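Local coordinates for protein coenzyme A transferase (Yersinia pestis, PDB 3S8D) that probably transfers coenzyme A between acetate or related short carboxylic acids and their thioesters, at residues S34-G39 with K56-R61; A48-A53 with F75-I80; I67-V72 with R93-S98; T263-P268 with F295-Q300; T344-S349 with P396-P401. All coordinates share one frame; numbering follows the deposited sequence.

Interactions 1, 2 and 3 lie in the N-terminal alpha/beta part of the chain. Helix 52-63 serves interactions 1 and 2, whose centres are 16 Å apart, and interactions 1 and 3 touch directly, Gly39 N standing 3.1 Å from Gly68 O in a probable hydrogen bond. Interaction 2 meets interaction 4 at the coenzyme A site: Glu76 OE2 lies 3.6 Å from the selenium SE of Met297, and the side chains of Glu76 and Glu264, which binds coenzyme A covalently, are about 6 Å apart. Interaction 5 belongs to the C-terminal half, its centre 28 Å from that of interaction 4, beside the coenzyme A-binding residues Leu339 and Glu350.

Interaction 1: S34-G39 with K56-R61; sequences SSIASG and KALADR
In the N-terminal alpha/beta domain, the loop leading into strand 41-44 is tied to helix 52-63 by the guanidinium of Arg61, which meets the carbonyls of Ser34 and Ile36. The main bond runs from Arg61 NH1 to Ile36 O, at 2.8 Å and with an N-H...O angle of 160°. It uses a lone pair in the carbonyl plane, and the acceptor sits close to the guanidinium plane, at its edge. Arg61 NH2 adds a weak bond to the same oxygen at 3.4 Å. The Ser34 carbonyl is placed differently: its oxygen stands over one face, displaced toward the rim, 3.2 Å from Arg61 NH1, where the angle is too poor for a hydrogen bond. With CG anti to the backbone N (chi1 162°) and the chain extended as far as NE, Arg61 spans the gap from the helix to the loop. Beside the polar contact, Ile36 CD1 comes within 4.3 Å of Leu58 CD1, a loose apolar touch between two buried side chains that both also pack on Leu42 of strand 41-44. Arg61 NE forms a salt bridge with Asp66. Together with the strong NH1 and weak NH2 bonds to Ile36 O, this probably restricts rotation of the guanidinium; its charge probably also draws on the Ser34 carbonyl electrostatically.

Interaction 2: A48-A53 with F75-I80; sequences AAEPPA and FETAKI
Glu50 meets Thr77, Ala78 and Ile80 along nearly its whole length, running antiparallel to the Ile80 side chain. Its CB lies 3.8 Å from Ile80 CG2, and the chain beyond CG is extended (chi2 172°), which carries the carboxylate alongside the isoleucine to the backbone at the start of helix 79-82. There the two oxygens divide their contacts. Glu50 OE1 is 3.4 Å from Ile80 CB, while Glu50 OE2 lies 3.3 Å from Thr77 CA and somewhat farther from the Thr77 hydroxyl. Both oxygens receive a weak hydrogen bond from the amide of Ala78, the N-cap residue: Ala78 N is 3.4 Å from Glu50 OE1 and equally far from Glu50 OE2, with N-H...O angles of 154° and 152°. This bifurcated geometry centres the N-H between the oxygens. Glu50 OE1 also accepts a hydrogen bond from Ala81 N, so two amide N-H groups converge on the buried carboxylate and would probably favour its negative charge. Ile80 CD1 makes a tight approach to the backbone, 3.2 Å from Glu50 O. The apolar packing is with Pro52, whose CA and CG lie 3.7 and 3.9 Å from Ile80 CG2, at the first turn of helix 52-63. The contact thus joins the beginnings of helices 52-63 and 79-82, with Pro51 and Pro52 covered by Thr147 of strand 143-148 and Glu179 of strand 175-180, and with Glu76, which binds coenzyme A, on the preceding loop.

Interaction 3: I67-V72 with R93-S98; sequences IGDLRV and RIKPYS
The ring of Tyr97 carries the aliphatic chain of Arg71 over one face, Arg71 CD standing 3.7 Å from the ring centroid and 26° off its normal, a CH-pi contact. An extended chain from CG to NE takes the arginine across the ring, so that the guanidinium, turned 18° from the ring plane, has Tyr97 OH above one of its faces, toward the rim. Arg71 NH1 and Tyr97 OH are not hydrogen-bonded; that nitrogen bonds to Tyr73 OH and forms a salt bridge with Glu428 of the second subunit. The edge of the Tyr97 ring faces Lys95 O. The guanidinium of Arg93 has Gly68 CA at its edge and gives Ile67 O a weak bond. On the same face of the sheet as Arg71, Lys95 NZ forms a salt bridge with Asp69 OD1, modelled so short, at 2.5 Å, that its detailed geometry is doubtful. The opposite face is apolar, with Val72 CG2 3.9 Å from Ile94 CG2. Between the faces runs parallel strand pairing: Leu70 N to Arg93 O (2.9 Å), Lys95 N to Leu70 O (2.6 Å), Val72 N to Lys95 O (2.9 Å) and Tyr97 N to Val72 O (2.9 Å). These strands are the two ends of a beta-alpha-beta unit through helix 79-82. Its chemistry is two-sided: the Ile94 face packs on helix 52-63, whereas on the other face Arg71, laid over Tyr97, carries its charge to Glu428 of the second subunit.

Interaction 4: T263-P268 with F295-Q300; sequences TEVLNP and FAMGQQ
Val265 and Leu266 pair in parallel with Phe295 and Ala296 through three backbone hydrogen bonds. Phe295 N donates to Glu264 O (3.1 Å), Leu266 N to Phe295 O (2.8 Å) and Met297 N to Leu266 O (3.0 Å), all with N-H...O angles near 160°. A CA-H...O contact, Val265 CA to Phe295 O at 3.2 Å, supplements them. Apolar packing falls on both faces. Val265 CG2 presses on the Phe295 ring, 3.3 Å from CE2, while Val265 CG1 lies over one ring face and 4.0 Å from Met297 CE, the methyl of a selenomethionine. On the other face Leu266 CB meets Ala296 CB at 3.9 Å. Farther along, the Pro268 and Gln299 side chains cross at about a right angle, Pro268 CG being 3.7 Å from Gln299 OE1; Gln299 NE2 itself bonds to Met212 O. Capping is the third kind: Asn267 OD1 accepts from Leu270 N, an N-cap of helix 268-275. Glu264, which binds coenzyme A covalently, lies just before strand 265-266 and has OE2 bonded to Asn321, so this buried two-stranded parallel pair forms part of the coenzyme A site, with Met297 packed against Val242 and Glu76.

Interaction 5: T344-S349 with P396-P401; sequences TGACNS and PRIDGP
Ile398 meets Ala346, Cys347 and Asn348 in the close-packed half of this contact, while Arg397 and Pro401 make its looser margin. With CG1 anti to the carbonyl carbon (chi1 -70°), Ile398 sends CD1 onto the backbone at the beginning of strand 347-348. That single methyl lies 3.5 Å from Cys347 C and 3.6 Å from Ala346 C, so it rests on consecutive peptide groups. Two side chains flank it: Ala346 CB is 4.0 Å from Ile398 CD1, and Asn348 CB is 3.8 Å from the same atom. The interaction is therefore dispersive, and all four residues are buried. On the margin, Thr344 CG2 stands over one face of the Arg397 guanidinium, toward the rim and 3.6 Å from Arg397 NH2. The arginine points its CB away and returns through bends at chi2 (66°) and chi3 (63°), crossing the threonine at about a right angle. Exposed Pro401 approaches no nearer than 4.2 Å, from its O to Asn348 OD1. Polar ties between the two segments run through Asp342, whose carboxylate accepts from both Thr344 OG1 and Ile398 N. The loop between strands 391-392 and 411-414 thus covers strand 347-348, which pairs antiparallel with strand 340-341 close to the coenzyme A-binding Leu339 and Glu350, while Pro396 and Arg397 lean on helix 439-452.

Interaction 1: S34-G39 with K56-R61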
# COMPACT_ATOMS: atom_id res chain seq x y z
N SER A 34 -39.86 7.27 -5.53
CA SER A 34 -40.93 6.36 -5.14
C SER A 34 -40.66 4.89 -5.51
O SER A 34 -41.13 3.98 -4.83
CB SER A 34 -42.27 6.79 -5.76
OG SER A 34 -42.47 6.19 -7.03
N SER A 35 -39.92 4.66 -6.59
CA SER A 35 -39.81 3.30 -7.14
C SER A 35 -38.62 2.51 -6.56
O SER A 35 -38.50 1.29 -6.77
CB SER A 35 -39.75 3.34 -8.67
OG SER A 35 -40.93 3.94 -9.20
N ILE A 36 -37.75 3.21 -5.84
CA ILE A 36 -36.63 2.59 -5.15
C ILE A 36 -37.14 1.47 -4.24
O ILE A 36 -37.93 1.73 -3.33
CB ILE A 36 -35.87 3.62 -4.31
CG1 ILE A 36 -35.42 4.78 -5.20
CG2 ILE A 36 -34.69 2.99 -3.62
CD1 ILE A 36 -34.55 5.79 -4.48
N ALA A 37 -36.71 0.23 -4.48
CA ALA A 37 -37.22 -0.89 -3.69
C ALA A 37 -36.53 -0.99 -2.34
O ALA A 37 -35.40 -0.52 -2.16
CB ALA A 37 -37.10 -2.21 -4.45
N SER A 38 -37.25 -1.60 -1.39
CA SER A 38 -36.70 -1.91 -0.08
C SER A 38 -35.74 -3.09 -0.19
O SER A 38 -35.89 -3.96 -1.07
CB SER A 38 -37.82 -2.25 0.91
OG SER A 38 -38.52 -3.42 0.49
N GLY A 39 -34.74 -3.13 0.68
CA GLY A 39 -33.74 -4.18 0.63
C GLY A 39 -32.69 -3.99 -0.46
O GLY A 39 -31.89 -4.89 -0.70
N LYS A 56 -34.35 14.39 0.98
CA LYS A 56 -35.51 14.72 1.79
C LYS A 56 -36.69 13.83 1.40
O LYS A 56 -37.35 13.25 2.26
CB LYS A 56 -35.86 16.20 1.67
CG LYS A 56 -37.03 16.61 2.57
CD LYS A 56 -37.35 18.10 2.48
CE LYS A 56 -38.54 18.46 3.38
NZ LYS A 56 -38.86 19.92 3.29
N ALA A 57 -36.94 13.70 0.10
CA ALA A 57 -38.02 12.83 -0.36
C ALA A 57 -37.85 11.38 0.10
O ALA A 57 -38.84 10.69 0.38
CB ALA A 57 -38.14 12.88 -1.88
N LEU A 58 -36.61 10.90 0.17
CA LEU A 58 -36.35 9.52 0.57
C LEU A 58 -36.48 9.35 2.08
O LEU A 58 -37.04 8.36 2.56
CB LEU A 58 -34.94 9.11 0.14
CG LEU A 58 -34.48 7.70 0.50
CD1 LEU A 58 -35.21 6.65 -0.34
CD2 LEU A 58 -32.98 7.60 0.28
N ALA A 59 -35.93 10.31 2.82
CA ALA A 59 -36.00 10.33 4.27
C ALA A 59 -37.46 10.18 4.70
O ALA A 59 -37.82 9.30 5.49
CB ALA A 59 -35.43 11.62 4.82
N ASP A 60 -38.30 11.06 4.16
CA ASP A 60 -39.70 11.13 4.54
C ASP A 60 -40.46 9.88 4.09
O ASP A 60 -41.35 9.39 4.79
CB ASP A 60 -40.31 12.41 3.99
CG ASP A 60 -39.54 13.65 4.45
OD1 ASP A 60 -38.49 13.48 5.12
OD2 ASP A 60 -39.97 14.78 4.14
N ARG A 61 -40.08 9.34 2.94
CA ARG A 61 -40.63 8.05 2.52
C ARG A 61 -40.30 6.98 3.55
O ARG A 61 -41.09 6.09 3.81
CB ARG A 61 -40.10 7.66 1.14
CG ARG A 61 -40.26 6.20 0.84
CD ARG A 61 -40.43 5.95 -0.64
NE ARG A 61 -40.93 4.60 -0.87
CZ ARG A 61 -40.33 3.69 -1.63
NH1 ARG A 61 -39.20 3.98 -2.27
NH2 ARG A 61 -40.87 2.48 -1.78

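Interaction 2: A48-A53 with F75-I80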
# COMPACT_ATOMS: atom_id res chain seq x y z
N ALA A 48 -20.87 17.68 -1.44
CA ALA A 48 -21.75 18.67 -2.05
C ALA A 48 -22.60 18.15 -3.21
O ALA A 48 -23.49 18.85 -3.70
CB ALA A 48 -20.95 19.89 -2.48
N ALA A 49 -22.34 16.93 -3.64
CA ALA A 49 -23.11 16.37 -4.74
C ALA A 49 -24.30 15.57 -4.20
O ALA A 49 -25.12 15.07 -4.97
CB ALA A 49 -22.22 15.52 -5.63
N GLU A 50 -24.38 15.44 -2.88
CA GLU A 50 -25.56 14.81 -2.26
C GLU A 50 -26.80 15.66 -2.55
O GLU A 50 -26.85 16.83 -2.16
CB GLU A 50 -25.36 14.67 -0.75
CG GLU A 50 -24.39 13.58 -0.33
CD GLU A 50 -24.08 13.62 1.16
OE1 GLU A 50 -24.57 14.54 1.85
OE2 GLU A 50 -23.34 12.73 1.65
N PRO A 51 -27.81 15.05 -3.20
CA PRO A 51 -29.05 15.68 -3.70
C PRO A 51 -30.13 15.93 -2.63
O PRO A 51 -30.93 15.02 -2.39
CB PRO A 51 -29.58 14.66 -4.72
CG PRO A 51 -28.66 13.40 -4.60
CD PRO A 51 -27.80 13.59 -3.40
N PRO A 52 -30.17 17.14 -2.04
CA PRO A 52 -31.02 17.44 -0.87
C PRO A 52 -32.51 17.11 -1.06
O PRO A 52 -33.12 16.51 -0.16
CB PRO A 52 -30.84 18.95 -0.68
CG PRO A 52 -29.56 19.31 -1.37
CD PRO A 52 -29.49 18.36 -2.54
N ALA A 53 -33.07 17.49 -2.20
CA ALA A 53 -34.50 17.27 -2.46
C ALA A 53 -34.82 15.78 -2.64
O ALA A 53 -35.79 15.27 -2.09
CB ALA A 53 -34.96 18.07 -3.67
N PHE A 75 -19.04 7.41 0.44
CA PHE A 75 -17.88 8.04 1.05
C PHE A 75 -18.24 9.50 1.38
O PHE A 75 -18.99 10.14 0.62
CB PHE A 75 -16.75 8.07 0.03
CG PHE A 75 -15.74 6.98 0.21
CD1 PHE A 75 -14.64 7.17 1.04
CD2 PHE A 75 -15.89 5.76 -0.44
CE1 PHE A 75 -13.70 6.17 1.21
CE2 PHE A 75 -14.96 4.74 -0.27
CZ PHE A 75 -13.86 4.95 0.56
N GLU A 76 -17.72 10.03 2.49
CA GLU A 76 -17.71 11.48 2.68
C GLU A 76 -19.11 12.10 2.78
O GLU A 76 -19.56 12.81 1.86
CB GLU A 76 -16.97 12.15 1.51
CG GLU A 76 -16.67 13.63 1.69
CD GLU A 76 -15.44 13.86 2.55
OE1 GLU A 76 -14.56 12.96 2.59
OE2 GLU A 76 -15.36 14.93 3.20
N THR A 77 -19.78 11.84 3.90
CA THR A 77 -21.14 12.35 4.10
C THR A 77 -21.12 13.78 4.63
O THR A 77 -20.22 14.16 5.38
CB THR A 77 -21.93 11.46 5.08
OG1 THR A 77 -23.31 11.86 5.08
CG2 THR A 77 -21.37 11.58 6.49
N ALA A 78 -22.11 14.56 4.23
CA ALA A 78 -22.28 15.89 4.81
C ALA A 78 -23.66 16.00 5.47
O ALA A 78 -24.44 15.02 5.49
CB ALA A 78 -22.10 16.97 3.76
N LYS A 79 -23.97 17.19 5.98
CA LYS A 79 -25.23 17.42 6.68
C LYS A 79 -26.43 17.12 5.79
O LYS A 79 -27.52 16.82 6.29
CB LYS A 79 -25.31 18.86 7.21
CG LYS A 79 -24.18 19.23 8.17
CD LYS A 79 -24.43 20.59 8.86
CE LYS A 79 -25.24 20.44 10.16
NZ LYS A 79 -24.74 21.31 11.28
N ILE A 80 -26.24 17.17 4.48
CA ILE A 80 -27.33 16.90 3.56
C ILE A 80 -27.92 15.52 3.85
O ILE A 80 -29.10 15.38 4.15
CB ILE A 80 -26.88 17.01 2.08
CG1 ILE A 80 -26.33 18.42 1.81
CG2 ILE A 80 -28.03 16.67 1.12
CD1 ILE A 80 -25.99 18.70 0.35

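Interaction 3: I67-V72 with R93-S98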
# COMPACT_ATOMS: atom_id res chain seq x y z
N ILE A 67 -40.55 2.64 3.02
CA ILE A 67 -39.44 1.85 2.52
C ILE A 67 -38.64 1.30 3.70
O ILE A 67 -38.56 1.94 4.76
CB ILE A 67 -38.52 2.69 1.62
CG1 ILE A 67 -37.62 1.79 0.76
CG2 ILE A 67 -37.72 3.69 2.45
CD1 ILE A 67 -36.57 2.55 -0.02
N GLY A 68 -38.05 0.13 3.54
CA GLY A 68 -37.23 -0.41 4.61
C GLY A 68 -35.97 -1.08 4.09
O GLY A 68 -35.82 -1.29 2.87
N ASP A 69 -35.07 -1.42 5.00
CA ASP A 69 -33.94 -2.28 4.64
C ASP A 69 -33.16 -1.74 3.44
O ASP A 69 -32.84 -2.48 2.50
CB ASP A 69 -34.44 -3.69 4.34
CG ASP A 69 -33.47 -4.77 4.78
OD1 ASP A 69 -32.25 -4.63 4.49
OD2 ASP A 69 -33.91 -5.75 5.41
N LEU A 70 -32.88 -0.45 3.47
CA LEU A 70 -32.12 0.17 2.39
C LEU A 70 -30.71 0.45 2.88
O LEU A 70 -30.51 1.19 3.85
CB LEU A 70 -32.79 1.46 1.94
CG LEU A 70 -32.16 2.13 0.71
CD1 LEU A 70 -32.38 1.30 -0.54
CD2 LEU A 70 -32.71 3.51 0.51
N ARG A 71 -29.73 -0.16 2.23
CA ARG A 71 -28.33 0.16 2.48
C ARG A 71 -27.92 1.32 1.61
O ARG A 71 -28.11 1.28 0.39
CB ARG A 71 -27.41 -1.00 2.14
CG ARG A 71 -27.74 -2.29 2.87
CD ARG A 71 -26.62 -3.28 2.64
NE ARG A 71 -27.02 -4.63 3.03
CZ ARG A 71 -26.18 -5.60 3.36
NH1 ARG A 71 -24.86 -5.39 3.36
NH2 ARG A 71 -26.66 -6.79 3.70
N VAL A 72 -27.38 2.37 2.23
CA VAL A 72 -26.78 3.47 1.49
C VAL A 72 -25.26 3.36 1.61
O VAL A 72 -24.71 3.51 2.72
CB VAL A 72 -27.25 4.84 2.00
CG1 VAL A 72 -26.43 5.95 1.36
CG2 VAL A 72 -28.74 5.03 1.73
N ARG A 93 -34.36 1.53 9.10
CA ARG A 93 -34.97 1.41 7.76
C ARG A 93 -33.98 1.80 6.66
O ARG A 93 -34.01 1.27 5.55
CB ARG A 93 -36.21 2.30 7.65
CG ARG A 93 -37.15 2.24 8.84
CD ARG A 93 -38.39 3.10 8.63
NE ARG A 93 -39.60 2.44 9.13
CZ ARG A 93 -40.18 1.40 8.53
NH1 ARG A 93 -39.67 0.89 7.41
NH2 ARG A 93 -41.27 0.86 9.05
N ILE A 94 -33.13 2.77 6.97
CA ILE A 94 -32.12 3.20 6.02
C ILE A 94 -30.77 3.02 6.69
O ILE A 94 -30.41 3.79 7.57
CB ILE A 94 -32.31 4.67 5.60
CG1 ILE A 94 -33.63 4.83 4.84
CG2 ILE A 94 -31.12 5.15 4.76
CD1 ILE A 94 -33.89 6.25 4.37
N LYS A 95 -30.07 1.98 6.26
CA LYS A 95 -28.82 1.57 6.90
C LYS A 95 -27.60 2.20 6.25
O LYS A 95 -27.33 1.98 5.08
CB LYS A 95 -28.68 0.06 6.84
CG LYS A 95 -29.93 -0.67 7.29
CD LYS A 95 -29.63 -2.14 7.54
CE LYS A 95 -30.90 -2.97 7.48
NZ LYS A 95 -31.48 -2.87 6.12
N PRO A 96 -26.87 3.02 7.03
CA PRO A 96 -25.58 3.63 6.68
C PRO A 96 -24.46 2.59 6.53
O PRO A 96 -24.03 1.97 7.51
CB PRO A 96 -25.27 4.53 7.88
CG PRO A 96 -26.57 4.75 8.56
CD PRO A 96 -27.39 3.52 8.32
N TYR A 97 -23.99 2.42 5.30
CA TYR A 97 -22.78 1.65 5.06
C TYR A 97 -21.70 2.63 4.67
O TYR A 97 -21.45 2.87 3.48
CB TYR A 97 -23.01 0.59 3.98
CG TYR A 97 -23.68 -0.63 4.55
CD1 TYR A 97 -25.02 -0.59 4.94
CD2 TYR A 97 -22.98 -1.81 4.74
CE1 TYR A 97 -25.64 -1.71 5.48
CE2 TYR A 97 -23.59 -2.94 5.29
CZ TYR A 97 -24.92 -2.88 5.66
OH TYR A 97 -25.52 -3.99 6.20
N SER A 98 -21.09 3.22 5.69
CA SER A 98 -20.07 4.24 5.52
C SER A 98 -18.76 3.59 5.14
O SER A 98 -18.28 2.68 5.82
CB SER A 98 -19.89 5.04 6.80
OG SER A 98 -18.78 5.90 6.68

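Interaction 4: T263-P268 with F295-Q300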
# COMPACT_ATOMS: atom_id res chain seq x y z
N THR A 263 -4.61 16.12 -7.88
CA THR A 263 -4.99 16.14 -6.48
C THR A 263 -6.27 15.30 -6.32
O THR A 263 -7.06 15.18 -7.25
CB THR A 263 -5.18 17.61 -5.97
OG1 THR A 263 -5.33 17.65 -4.55
CG2 THR A 263 -6.42 18.25 -6.60
N GLU A 264 -6.44 14.70 -5.15
CA GLU A 264 -7.67 13.93 -4.88
C GLU A 264 -8.82 14.93 -4.76
O GLU A 264 -9.85 14.84 -5.46
CB GLU A 264 -7.54 13.11 -3.58
CG GLU A 264 -8.83 12.41 -3.13
CD GLU A 264 -8.69 11.65 -1.78
OE1 GLU A 264 -9.40 11.99 -0.80
OE2 GLU A 264 -7.89 10.69 -1.71
N VAL A 265 -8.63 15.91 -3.89
CA VAL A 265 -9.63 16.94 -3.66
C VAL A 265 -9.17 18.32 -4.15
O VAL A 265 -8.09 18.81 -3.76
CB VAL A 265 -10.00 17.01 -2.18
CG1 VAL A 265 -11.13 18.00 -1.96
CG2 VAL A 265 -10.41 15.63 -1.69
N LEU A 266 -9.99 18.94 -4.99
CA LEU A 266 -9.75 20.33 -5.34
C LEU A 266 -10.25 21.26 -4.22
O LEU A 266 -11.45 21.30 -3.90
CB LEU A 266 -10.38 20.67 -6.68
CG LEU A 266 -9.88 21.99 -7.29
CD1 LEU A 266 -8.35 22.01 -7.46
CD2 LEU A 266 -10.59 22.21 -8.63
N ASN A 267 -9.32 22.01 -3.64
CA ASN A 267 -9.64 22.88 -2.52
C ASN A 267 -9.44 24.37 -2.85
O ASN A 267 -8.80 24.71 -3.86
CB ASN A 267 -8.84 22.45 -1.26
CG ASN A 267 -7.37 22.86 -1.33
OD1 ASN A 267 -6.86 23.24 -2.38
ND2 ASN A 267 -6.68 22.79 -0.19
N PRO A 268 -10.01 25.27 -2.03
CA PRO A 268 -9.91 26.71 -2.30
C PRO A 268 -8.47 27.19 -2.48
O PRO A 268 -8.22 28.03 -3.34
CB PRO A 268 -10.53 27.34 -1.05
CG PRO A 268 -11.55 26.34 -0.64
CD PRO A 268 -10.94 24.98 -0.92
N PHE A 295 -12.69 15.00 -6.79
CA PHE A 295 -13.85 15.78 -6.39
C PHE A 295 -13.42 17.10 -5.76
O PHE A 295 -12.24 17.30 -5.47
CB PHE A 295 -14.82 14.97 -5.52
CG PHE A 295 -14.36 14.77 -4.11
CD1 PHE A 295 -14.95 15.49 -3.08
CD2 PHE A 295 -13.35 13.85 -3.81
CE1 PHE A 295 -14.53 15.32 -1.75
CE2 PHE A 295 -12.94 13.66 -2.48
CZ PHE A 295 -13.53 14.40 -1.45
N ALA A 296 -14.37 18.01 -5.60
CA ALA A 296 -14.04 19.36 -5.14
C ALA A 296 -14.87 19.73 -3.92
O ALA A 296 -16.05 19.37 -3.82
CB ALA A 296 -14.25 20.38 -6.26
N MSE A 297 -14.22 20.42 -2.98
CA MSE A 297 -14.87 20.91 -1.77
C MSE A 297 -14.35 22.31 -1.50
O MSE A 297 -13.13 22.54 -1.56
CB MSE A 297 -14.54 20.02 -0.57
CG MSE A 297 -15.32 18.71 -0.49
SE MSE A 297 -15.17 17.87 1.12
CE MSE A 297 -13.39 17.94 1.33
N GLY A 298 -15.26 23.24 -1.19
CA GLY A 298 -14.83 24.57 -0.77
C GLY A 298 -15.96 25.50 -0.37
O GLY A 298 -16.86 25.12 0.39
N GLN A 299 -15.91 26.73 -0.86
CA GLN A 299 -16.95 27.71 -0.59
C GLN A 299 -17.44 28.27 -1.91
O GLN A 299 -16.78 28.08 -2.94
CB GLN A 299 -16.45 28.86 0.31
CG GLN A 299 -15.85 28.41 1.63
CD GLN A 299 -14.34 28.24 1.56
OE1 GLN A 299 -13.66 28.99 0.84
NE2 GLN A 299 -13.81 27.26 2.29
N GLN A 300 -18.59 28.94 -1.86
CA GLN A 300 -19.25 29.48 -3.05
C GLN A 300 -18.30 30.07 -4.10
O GLN A 300 -18.45 29.76 -5.29
CB GLN A 300 -20.28 30.52 -2.63
CG GLN A 300 -20.93 31.23 -3.79
CD GLN A 300 -21.05 32.72 -3.55
OE1 GLN A 300 -22.06 33.20 -3.04
NE2 GLN A 300 -19.99 33.45 -3.88

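Interaction 5: T344-S349 with P396-P401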
# COMPACT_ATOMS: atom_id res chain seq x y z
N THR A 344 8.16 5.83 15.24
CA THR A 344 8.56 4.80 14.25
C THR A 344 8.70 5.14 12.74
O THR A 344 9.22 4.31 11.99
CB THR A 344 7.71 3.50 14.37
OG1 THR A 344 6.32 3.82 14.38
CG2 THR A 344 8.08 2.73 15.64
N GLY A 345 8.22 6.26 12.24
CA GLY A 345 7.23 7.07 12.86
C GLY A 345 6.07 6.93 11.90
O GLY A 345 6.04 7.57 10.84
N ALA A 346 5.16 6.04 12.25
CA ALA A 346 3.90 5.94 11.58
C ALA A 346 3.13 7.24 11.89
O ALA A 346 3.56 8.07 12.70
CB ALA A 346 3.17 4.74 12.07
N CYS A 347 1.98 7.40 11.24
CA CYS A 347 1.16 8.59 11.43
C CYS A 347 -0.31 8.24 11.59
O CYS A 347 -0.79 7.25 11.04
CB CYS A 347 1.34 9.57 10.26
SG CYS A 347 3.06 10.01 9.90
N ASN A 348 -1.03 9.07 12.35
CA ASN A 348 -2.45 8.87 12.58
C ASN A 348 -3.25 10.14 12.34
O ASN A 348 -3.00 11.16 12.99
CB ASN A 348 -2.70 8.35 14.00
CG ASN A 348 -4.16 8.11 14.29
OD1 ASN A 348 -4.84 7.38 13.56
ND2 ASN A 348 -4.66 8.71 15.36
N SER A 349 -4.20 10.09 11.42
CA SER A 349 -5.02 11.25 11.09
C SER A 349 -6.47 11.06 11.52
O SER A 349 -7.36 11.78 11.06
CB SER A 349 -4.95 11.54 9.59
OG SER A 349 -5.25 10.38 8.83
N PRO A 396 4.88 8.35 21.59
CA PRO A 396 5.79 7.20 21.50
C PRO A 396 5.28 6.15 20.52
O PRO A 396 6.09 5.59 19.77
CB PRO A 396 5.79 6.63 22.92
CG PRO A 396 5.24 7.73 23.79
CD PRO A 396 4.28 8.46 22.93
N ARG A 397 3.98 5.89 20.54
CA ARG A 397 3.42 4.78 19.77
C ARG A 397 1.95 5.00 19.50
O ARG A 397 1.18 5.24 20.43
CB ARG A 397 3.60 3.47 20.56
CG ARG A 397 3.06 2.22 19.88
CD ARG A 397 3.85 1.90 18.60
NE ARG A 397 5.26 1.60 18.87
CZ ARG A 397 6.02 0.82 18.10
NH1 ARG A 397 5.52 0.25 17.01
NH2 ARG A 397 7.29 0.61 18.43
N ILE A 398 1.56 4.91 18.23
CA ILE A 398 0.14 4.96 17.88
C ILE A 398 -0.55 3.66 18.30
O ILE A 398 -0.14 2.56 17.90
CB ILE A 398 -0.08 5.22 16.36
CG1 ILE A 398 0.32 6.65 16.00
CG2 ILE A 398 -1.53 4.98 16.00
CD1 ILE A 398 0.74 6.81 14.55
N ASP A 399 -1.60 3.80 19.11
CA ASP A 399 -2.36 2.65 19.56
C ASP A 399 -3.83 2.83 19.20
O ASP A 399 -4.55 3.56 19.88
CB ASP A 399 -2.19 2.45 21.08
CG ASP A 399 -0.90 1.72 21.44
OD1 ASP A 399 -0.51 0.79 20.69
OD2 ASP A 399 -0.28 2.07 22.47
N GLY A 400 -4.29 2.11 18.19
CA GLY A 400 -3.52 1.04 17.57
C GLY A 400 -3.19 1.06 16.08
O GLY A 400 -2.01 0.98 15.72
N PRO A 401 -4.22 1.13 15.21
CA PRO A 401 -3.94 0.98 13.77
C PRO A 401 -3.65 2.32 13.08
O PRO A 401 -4.48 3.23 13.09
CB PRO A 401 -5.22 0.37 13.24
CG PRO A 401 -6.29 0.98 14.12
CD PRO A 401 -5.67 1.24 15.49